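Local coordinates for nuclear fusion protein BIK1 (Saccharomyces cerevisiae, PDB 6FC6) that binds microtubules and kinesin and is required for nuclear fusion, chromosome disjunction and nuclear segregation during mitosis, at residues Q73-A76 with S77-K81. Numbering follows the deposited sequence.
Sequences QKVA and SLIEK
Two aliphatic carbons of the next turn flank the oxygen of the flat V75 carbonyl group from opposite sides of its plane, both beyond the oxygen: L78 CB lies 3.5 Å from V75 O on one side, and I79 CG1 lies 3.3 Å from V75 O on the other. Between them the I79 amide approaches nearly end-on to V75 O, with N to O 3.0 Å and a C=O...N angle of 166°. This local contact belongs to a water-bridged helix kink in the helix 72-81, which follows the last strand, 67-71, of the SH3-like CAP-Gly domain. The A76 carbonyl likewise accepts the E80 amide, whose nitrogen is tilted slightly from the carbonyl plane; with K81 N bonded to S77 O, three successive i to i+4 bonds carry the helix on past the kink. V75 CG2 meets I79 CD1 at 4.0 Å, the two chains slanting past each other. The other valine branch, V75 CG1, reaches L78 CD1 at 4.2 Å, with those side chains nearly perpendicular. V75 and I79 form the buried side of the helix; I79 and A76 also pack on Y6 of helix 4-7, to which E80 is tied by its salt bridge with R5. At the start of the helix K74 packs on the backbone of the bound Bim1 peptide. V75 departs from regular helical geometry, with phi -122°, and S77 and L78 lack the direct i to i+4 amide bonds to Q73 O and K74 O. A water replaces the first bond, donating to Q73 O at 2.8 Å and accepting from S77 N. A second water similarly joins K74 O to the L78 amide. A chi1 of 55° sets the S77 hydroxyl between its own backbone N and carbonyl carbon, where S77 OG hydrogen-bonds to this second water at 2.6 Å as its third partner.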
loop_
_atom_site.group_PDB
_atom_site.type_symbol
_atom_site.label_atom_id
_atom_site.label_comp_id
_atom_site.label_asym_id
_atom_site.label_seq_id
_atom_site.Cartn_x
_atom_site.Cartn_y
_atom_site.Cartn_z
ATOM N N GLN A 73 -1.596 3.889 -9.356
ATOM C CA GLN A 73 -2.086 5.097 -10.038
ATOM C C GLN A 73 -3.131 5.830 -9.238
ATOM O O GLN A 73 -3.255 7.068 -9.342
ATOM C CB GLN A 73 -2.570 4.795 -11.460
ATOM C CG GLN A 73 -3.564 3.652 -11.565
ATOM C CD GLN A 73 -2.883 2.289 -11.762
ATOM O OE1 GLN A 73 -1.711 2.040 -11.377
ATOM N NE2 GLN A 73 -3.622 1.387 -12.384
ATOM N N LYS A 74 -3.894 5.094 -8.412
ATOM C CA LYS A 74 -4.913 5.714 -7.582
ATOM C C LYS A 74 -4.380 6.548 -6.465
ATOM O O LYS A 74 -5.031 7.434 -5.969
ATOM C CB LYS A 74 -5.850 4.648 -6.994
ATOM C CG LYS A 74 -6.645 3.913 -8.062
ATOM C CD LYS A 74 -7.463 2.842 -7.407
ATOM C CE LYS A 74 -8.120 1.936 -8.435
ATOM N NZ LYS A 74 -8.774 0.752 -7.780
ATOM N N VAL A 75 -3.164 6.277 -6.011
ATOM C CA VAL A 75 -2.599 7.017 -4.877
ATOM C C VAL A 75 -1.283 7.717 -5.180
ATOM O O VAL A 75 -0.694 8.288 -4.290
ATOM C CB VAL A 75 -2.468 6.110 -3.623
ATOM C CG1 VAL A 75 -3.850 5.726 -3.131
ATOM C CG2 VAL A 75 -1.635 4.871 -3.934
ATOM N N ALA A 76 -0.829 7.685 -6.422
ATOM C CA ALA A 76 0.491 8.256 -6.738
ATOM C C ALA A 76 0.608 9.724 -6.353
ATOM O O ALA A 76 1.599 10.089 -5.751
ATOM C CB ALA A 76 0.804 8.099 -8.231
ATOM N N SER A 77 -0.395 10.557 -6.672
ATOM C CA SER A 77 -0.283 11.972 -6.297
ATOM C C SER A 77 -0.301 12.173 -4.785
ATOM O O SER A 77 0.451 13.024 -4.249
ATOM C CB SER A 77 -1.346 12.853 -6.983
ATOM O OG SER A 77 -2.621 12.337 -6.713
ATOM N N LEU A 78 -1.071 11.349 -4.065
ATOM C CA LEU A 78 -1.070 11.435 -2.597
ATOM C C LEU A 78 0.283 11.118 -2.042
ATOM O O LEU A 78 0.744 11.787 -1.130
ATOM C CB LEU A 78 -2.114 10.517 -1.993
ATOM C CG LEU A 78 -3.536 10.808 -2.481
ATOM C CD1 LEU A 78 -4.520 9.710 -2.105
ATOM C CD2 LEU A 78 -4.002 12.137 -1.935
ATOM N N ILE A 79 0.979 10.133 -2.635
ATOM C CA ILE A 79 2.279 9.758 -2.123
ATOM C C ILE A 79 3.322 10.852 -2.429
ATOM O O ILE A 79 4.188 11.167 -1.604
ATOM C CB ILE A 79 2.746 8.407 -2.734
ATOM C CG1 ILE A 79 1.806 7.295 -2.335
ATOM C CG2 ILE A 79 4.167 8.102 -2.286
ATOM C CD1 ILE A 79 2.105 5.963 -3.018
ATOM N N GLU A 80 3.224 11.425 -3.611
ATOM C CA GLU A 80 4.098 12.540 -3.995
ATOM C C GLU A 80 3.970 13.727 -3.033
ATOM O O GLU A 80 4.965 14.261 -2.615
ATOM C CB GLU A 80 3.781 13.029 -5.415
ATOM C CG GLU A 80 4.754 14.123 -5.886
ATOM C CD GLU A 80 6.210 13.662 -5.948
ATOM O OE1 GLU A 80 6.493 12.436 -6.060
ATOM O OE2 GLU A 80 7.085 14.535 -5.876
ATOM N N LYS A 81 2.757 14.084 -2.675
ATOM C CA LYS A 81 2.520 15.169 -1.711
ATOM C C LYS A 81 2.963 14.838 -0.291
ATOM O O LYS A 81 3.265 15.741 0.463
ATOM C CB LYS A 81 1.035 15.576 -1.717
HETATM O O HOH W 1 -2.669 9.636 -8.265
HETATM O O HOH W 2 -3.583 10.125 -5.719
#